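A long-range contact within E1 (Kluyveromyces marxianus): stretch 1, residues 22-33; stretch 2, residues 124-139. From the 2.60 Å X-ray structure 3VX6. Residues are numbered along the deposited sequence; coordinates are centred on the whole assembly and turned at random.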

# COMPACT_ATOMS: atom_id res chain seq x y z
N SER A 22 -15.56 -11.67 10.35
CA SER A 22 -15.41 -10.94 11.60
C SER A 22 -15.12 -9.46 11.40
O SER A 22 -15.22 -8.67 12.34
N PHE A 23 -14.73 -9.09 10.18
CA PHE A 23 -14.44 -7.70 9.86
C PHE A 23 -15.74 -6.97 9.59
O PHE A 23 -15.93 -5.85 10.04
N PHE A 24 -16.61 -7.62 8.83
CA PHE A 24 -17.90 -7.05 8.51
C PHE A 24 -18.81 -7.19 9.70
O PHE A 24 -19.77 -6.45 9.85
N HIS A 25 -18.49 -8.16 10.55
CA HIS A 25 -19.25 -8.36 11.75
C HIS A 25 -18.86 -7.16 12.60
O HIS A 25 -19.71 -6.49 13.17
N GLU A 26 -17.56 -6.88 12.64
CA GLU A 26 -17.07 -5.75 13.41
C GLU A 26 -17.50 -4.45 12.74
O GLU A 26 -17.86 -3.49 13.41
N LEU A 27 -17.46 -4.42 11.41
CA LEU A 27 -17.87 -3.22 10.70
C LEU A 27 -19.31 -3.00 11.07
O LEU A 27 -19.71 -1.88 11.39
N SER A 28 -20.08 -4.07 11.04
CA SER A 28 -21.49 -4.00 11.39
C SER A 28 -21.59 -3.43 12.80
O SER A 28 -22.29 -2.44 13.02
N ARG A 29 -20.89 -4.05 13.73
CA ARG A 29 -20.89 -3.59 15.11
C ARG A 29 -20.54 -2.10 15.16
O ARG A 29 -21.30 -1.29 15.69
N LEU A 30 -19.41 -1.74 14.57
CA LEU A 30 -18.98 -0.35 14.57
C LEU A 30 -19.97 0.57 13.87
O LEU A 30 -20.21 1.69 14.33
N LYS A 31 -20.54 0.11 12.75
CA LYS A 31 -21.51 0.92 12.03
C LYS A 31 -22.79 0.98 12.85
O LYS A 31 -23.69 1.77 12.57
N LEU A 32 -22.86 0.12 13.86
CA LEU A 32 -24.01 0.06 14.74
C LEU A 32 -23.76 0.71 16.08
O LEU A 32 -24.71 1.00 16.80
N ASP A 33 -22.50 0.92 16.44
CA ASP A 33 -22.19 1.56 17.72
C ASP A 33 -22.97 2.86 17.76
O ASP A 33 -23.59 3.22 18.77
N TYR A 124 -7.09 1.65 1.24
CA TYR A 124 -8.38 2.28 1.40
C TYR A 124 -9.44 1.27 0.97
O TYR A 124 -9.29 0.55 -0.02
N MET A 125 -10.51 1.20 1.73
CA MET A 125 -11.56 0.27 1.41
C MET A 125 -12.88 1.01 1.34
O MET A 125 -13.16 1.83 2.19
N ILE A 126 -13.65 0.77 0.29
CA ILE A 126 -14.96 1.39 0.22
C ILE A 126 -15.86 0.19 0.38
O ILE A 126 -15.52 -0.92 -0.04
N SER A 127 -17.01 0.38 1.00
CA SER A 127 -17.89 -0.74 1.20
C SER A 127 -19.31 -0.31 1.43
O SER A 127 -19.62 0.87 1.58
N PHE A 128 -20.18 -1.31 1.43
CA PHE A 128 -21.58 -1.11 1.68
C PHE A 128 -21.96 -2.32 2.47
O PHE A 128 -21.94 -3.45 1.96
N ALA A 129 -22.26 -2.10 3.74
CA ALA A 129 -22.66 -3.19 4.60
C ALA A 129 -24.17 -3.15 4.59
O ALA A 129 -24.79 -2.25 5.17
N ASP A 130 -24.76 -4.11 3.89
CA ASP A 130 -26.21 -4.22 3.81
C ASP A 130 -26.64 -5.05 5.00
O ASP A 130 -26.83 -6.26 4.90
N LEU A 131 -26.77 -4.40 6.14
CA LEU A 131 -27.16 -5.09 7.35
C LEU A 131 -28.60 -5.61 7.29
O LEU A 131 -29.08 -6.24 8.23
N LYS A 132 -29.28 -5.34 6.18
CA LYS A 132 -30.66 -5.80 6.00
C LYS A 132 -30.64 -7.17 5.33
O LYS A 132 -30.85 -8.19 5.98
N LYS A 133 -30.38 -7.18 4.03
CA LYS A 133 -30.32 -8.41 3.25
C LYS A 133 -29.07 -9.20 3.64
O LYS A 133 -28.74 -10.22 3.03
N TYR A 134 -28.39 -8.70 4.67
CA TYR A 134 -27.17 -9.27 5.23
C TYR A 134 -26.11 -9.64 4.17
O TYR A 134 -25.64 -10.78 4.10
N LYS A 135 -25.75 -8.65 3.36
CA LYS A 135 -24.77 -8.82 2.29
C LYS A 135 -23.81 -7.64 2.40
O LYS A 135 -24.24 -6.50 2.56
N PHE A 136 -22.52 -7.92 2.29
CA PHE A 136 -21.52 -6.87 2.41
C PHE A 136 -20.71 -6.65 1.16
O PHE A 136 -19.83 -7.44 0.85
N TYR A 137 -21.00 -5.56 0.46
CA TYR A 137 -20.29 -5.20 -0.75
C TYR A 137 -19.08 -4.35 -0.35
O TYR A 137 -19.20 -3.42 0.43
N TYR A 138 -17.90 -4.69 -0.86
CA TYR A 138 -16.73 -3.90 -0.54
C TYR A 138 -15.70 -3.90 -1.64
O TYR A 138 -15.73 -4.74 -2.55
N TRP A 139 -14.78 -2.95 -1.54
CA TRP A 139 -13.74 -2.81 -2.52
C TRP A 139 -12.53 -2.18 -1.86
O TRP A 139 -12.60 -1.08 -1.31

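The most unusual feature of this contact is the mutual packing of Phe-24 and Phe-136, in which each residue sets its CB over the ring of the other. Phe-136 CB lies 3.5 Å from the centroid of the Phe-24 ring, nearly on its normal. Phe-24 CB lies 3.7 Å from the centroid of the Phe-136 ring, also over the face. The two rings are oblique, with planes at 31° and centroids 4.9 Å apart. Their closest atoms are Phe-24 CD2 and Phe-136 CD1, at 3.3 Å.

The helix of stretch 1 lies across a hairpin formed by stretch 2. Its axis runs at 80° to strand 124-130 and at 99° to strand 135-139, so it is nearly perpendicular to both. The strands pair through backbone hydrogen bonds such as Phe-128 N to Tyr-137 O. Side chains alternate along them. Met-125, Ser-127 and Ala-129 point toward the helix from the first strand, and Phe-136 and Tyr-138 from the second. Phe-128 and Tyr-137 point away.

Phe-24 is the centre of the contact and has the largest area covered by the other stretch. Its chi1 is m, and its CA-to-CB bond points toward the hairpin. Phe-136 is also m. Tyr-138 is p, and its ring offers a face to the edge of Phe-24. Phe-24 CZ comes 3.1 Å from Tyr-138 CD1, with the ring planes at 63°. Met-125 adds its methyl group, and Phe-24 CE2 is 3.7 Å from Met-125 CE.

Met-125 points toward the helix, and its chi1 and chi2 are both t, which leaves the chain extended as far as SD. It also meets Phe-23. That residue leaves the helix sideways; its chi1 is t, and the end of its ring comes nearer to the hairpin. Phe-23 CE1 is 3.3 Å from Met-125 CE, and Met-125 SD is 4.5 Å from the centroid of the Phe-23 ring.

One turn along the helix, Leu-27 (t, p) points toward the hairpin. Its CD2 is 4.2 Å from Ala-129 CB and 3.7 Å from Ser-127 OG. Ser-127 OG has its hydrogen bond elsewhere in the structure.

Ser-28 is m and points sideways. Its OG donates a very short hydrogen bond, 2.4 Å, to Phe-24 O within the helix. The same OG sits at the edge of the Phe-136 ring, 3.1 Å from Phe-136 CE1, and is 3.2 Å from Leu-131 CD2.

Lys-31 is fully extended, with all four chi angles t. This reach carries its amine to the strand backbone, where Lys-31 NZ donates a weak hydrogen bond of 3.3 Å to Ala-129 O. On the way, Lys-31 CD passes 4.1 Å from Leu-131 CD1. Leu-131, in the turn, is m, t and points toward the helix. Its CD1 also lies 3.9 Å from Leu-32 CD2.

His-25 and Tyr-134 both leave the backbone sideways, and their ends come nearer. His-25 CE1 and Tyr-134 OH are 2.8 Å apart, too close in the model, so nothing is rested on that distance.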

# COMPACT_ATOMS: atom_id res chain seq x y z
CB SER A 22 -14.30 -11.56 12.45
OG SER A 22 -13.03 -11.28 11.91
CB PHE A 23 -13.56 -7.60 8.62
CG PHE A 23 -13.36 -6.19 8.14
CD1 PHE A 23 -14.19 -5.64 7.18
CD2 PHE A 23 -12.33 -5.42 8.66
CE1 PHE A 23 -14.00 -4.35 6.74
CE2 PHE A 23 -12.13 -4.12 8.23
CZ PHE A 23 -12.96 -3.58 7.27
CB PHE A 24 -18.51 -7.74 7.30
CG PHE A 24 -17.92 -7.28 6.02
CD1 PHE A 24 -17.27 -8.18 5.18
CD2 PHE A 24 -17.96 -5.94 5.66
CE1 PHE A 24 -16.67 -7.74 4.01
CE2 PHE A 24 -17.36 -5.50 4.51
CZ PHE A 24 -16.72 -6.39 3.68
CB HIS A 25 -18.84 -9.66 12.44
CG HIS A 25 -19.72 -10.83 12.11
ND1 HIS A 25 -20.00 -11.21 10.81
CD2 HIS A 25 -20.37 -11.71 12.91
CE1 HIS A 25 -20.79 -12.27 10.82
NE2 HIS A 25 -21.03 -12.59 12.08
CB GLU A 26 -15.54 -5.82 13.53
CG GLU A 26 -14.91 -4.68 14.34
CD GLU A 26 -15.36 -4.63 15.79
OE1 GLU A 26 -16.16 -5.50 16.22
OE2 GLU A 26 -14.92 -3.70 16.52
CB LEU A 27 -17.75 -3.39 9.18
CG LEU A 27 -18.33 -2.24 8.34
CD1 LEU A 27 -17.73 -0.92 8.78
CD2 LEU A 27 -18.05 -2.48 6.88
CB SER A 28 -22.13 -5.39 11.35
OG SER A 28 -22.14 -5.91 10.04
CB ARG A 29 -19.89 -4.40 15.95
CG ARG A 29 -20.22 -5.90 16.06
CD ARG A 29 -18.98 -6.74 16.35
NE ARG A 29 -19.13 -8.11 15.88
CZ ARG A 29 -18.12 -8.94 15.62
NH1 ARG A 29 -16.86 -8.54 15.79
NH2 ARG A 29 -18.36 -10.17 15.17
CB LEU A 30 -17.60 -0.22 13.92
CG LEU A 30 -16.41 -0.66 14.77
CD1 LEU A 30 -15.16 -0.59 13.93
CD2 LEU A 30 -16.28 0.22 16.00
CB LYS A 31 -21.83 0.32 10.65
CG LYS A 31 -22.81 1.17 9.85
CD LYS A 31 -23.25 0.50 8.57
CE LYS A 31 -24.22 1.39 7.81
NZ LYS A 31 -24.72 0.74 6.57
CB LEU A 32 -24.45 -1.38 14.96
CG LEU A 32 -25.12 -2.08 13.78
CD1 LEU A 32 -25.52 -3.48 14.20
CD2 LEU A 32 -26.34 -1.28 13.32
CB ASP A 33 -20.70 1.86 17.85
CG ASP A 33 -19.93 0.69 18.42
OD1 ASP A 33 -20.44 0.06 19.37
OD2 ASP A 33 -18.82 0.42 17.92
CB TYR A 124 -8.44 3.52 0.51
CG TYR A 124 -7.34 4.52 0.79
CD1 TYR A 124 -7.56 5.59 1.67
CD2 TYR A 124 -6.08 4.40 0.19
CE1 TYR A 124 -6.54 6.51 1.95
CE2 TYR A 124 -5.05 5.32 0.47
CZ TYR A 124 -5.30 6.38 1.35
OH TYR A 124 -4.32 7.31 1.63
CB MET A 125 -11.64 -0.81 2.49
CG MET A 125 -12.69 -1.87 2.24
SD MET A 125 -12.75 -3.09 3.56
CE MET A 125 -14.53 -3.29 3.69
CB ILE A 126 -15.24 2.11 -1.12
CG1 ILE A 126 -14.99 1.16 -2.30
CG2 ILE A 126 -14.43 3.40 -1.18
CD1 ILE A 126 -15.43 1.71 -3.65
CB SER A 127 -17.42 -1.58 2.40
OG SER A 127 -17.46 -0.85 3.62
CB PHE A 128 -22.40 -1.07 0.40
CG PHE A 128 -23.88 -1.04 0.67
CD1 PHE A 128 -24.73 -1.96 0.06
CD2 PHE A 128 -24.41 -0.12 1.57
CE1 PHE A 128 -26.09 -1.95 0.34
CE2 PHE A 128 -25.76 -0.11 1.85
CZ PHE A 128 -26.61 -1.03 1.23
CB ALA A 129 -22.11 -2.98 6.00
CB ASP A 130 -26.64 -4.90 2.51
CG ASP A 130 -28.14 -4.96 2.36
OD1 ASP A 130 -28.62 -5.44 1.31
OD2 ASP A 130 -28.84 -4.52 3.31
CB LEU A 131 -26.94 -4.16 8.55
CG LEU A 131 -25.56 -3.49 8.55
CD1 LEU A 131 -25.33 -2.77 9.87
CD2 LEU A 131 -24.50 -4.54 8.34
CB LYS A 132 -31.43 -4.81 5.12
CG LYS A 132 -32.83 -5.28 4.69
CD LYS A 132 -33.40 -4.36 3.61
CE LYS A 132 -34.77 -4.82 3.14
NZ LYS A 132 -35.34 -3.89 2.11
CB LYS A 133 -30.33 -8.06 1.76
CG LYS A 133 -31.43 -7.05 1.43
CD LYS A 133 -31.38 -6.50 0.01
CE LYS A 133 -32.40 -5.37 -0.15
NZ LYS A 133 -32.54 -4.87 -1.55
CB TYR A 134 -27.51 -10.47 6.12
CG TYR A 134 -26.42 -10.80 7.11
CD1 TYR A 134 -25.19 -11.28 6.67
CD2 TYR A 134 -26.60 -10.59 8.47
CE1 TYR A 134 -24.16 -11.56 7.56
CE2 TYR A 134 -25.56 -10.86 9.38
CZ TYR A 134 -24.34 -11.35 8.91
OH TYR A 134 -23.28 -11.61 9.75
CB LYS A 135 -25.47 -8.81 0.93
CG LYS A 135 -26.66 -9.77 0.84
CD LYS A 135 -27.48 -9.54 -0.42
CE LYS A 135 -28.74 -10.41 -0.43
NZ LYS A 135 -29.63 -10.11 -1.59
CB PHE A 136 -20.58 -7.20 3.56
CG PHE A 136 -21.28 -7.32 4.87
CD1 PHE A 136 -21.28 -6.26 5.77
CD2 PHE A 136 -21.99 -8.47 5.17
CE1 PHE A 136 -21.99 -6.35 6.96
CE2 PHE A 136 -22.70 -8.57 6.36
CZ PHE A 136 -22.70 -7.50 7.26
CB TYR A 137 -21.22 -4.38 -1.65
CG TYR A 137 -22.55 -5.06 -1.91
CD1 TYR A 137 -22.86 -5.59 -3.17
CD2 TYR A 137 -23.50 -5.19 -0.89
CE1 TYR A 137 -24.08 -6.24 -3.40
CE2 TYR A 137 -24.72 -5.85 -1.11
CZ TYR A 137 -25.00 -6.37 -2.37
OH TYR A 137 -26.18 -7.04 -2.58
CB TYR A 138 -16.06 -4.37 0.74
CG TYR A 138 -15.53 -5.77 0.66
CD1 TYR A 138 -16.39 -6.85 0.60
CD2 TYR A 138 -14.15 -6.01 0.71
CE1 TYR A 138 -15.92 -8.15 0.59
CE2 TYR A 138 -13.66 -7.32 0.70
CZ TYR A 138 -14.55 -8.38 0.64
OH TYR A 138 -14.10 -9.68 0.64
CB TRP A 139 -14.22 -1.92 -3.65
CG TRP A 139 -13.55 -2.22 -4.93
CD1 TRP A 139 -12.44 -2.99 -5.13
CD2 TRP A 139 -13.95 -1.77 -6.23
NE1 TRP A 139 -12.13 -3.05 -6.46
CE2 TRP A 139 -13.05 -2.31 -7.16
CE3 TRP A 139 -14.99 -0.95 -6.69
CZ2 TRP A 139 -13.15 -2.07 -8.53
CZ3 TRP A 139 -15.09 -0.72 -8.05
CH2 TRP A 139 -14.18 -1.27 -8.96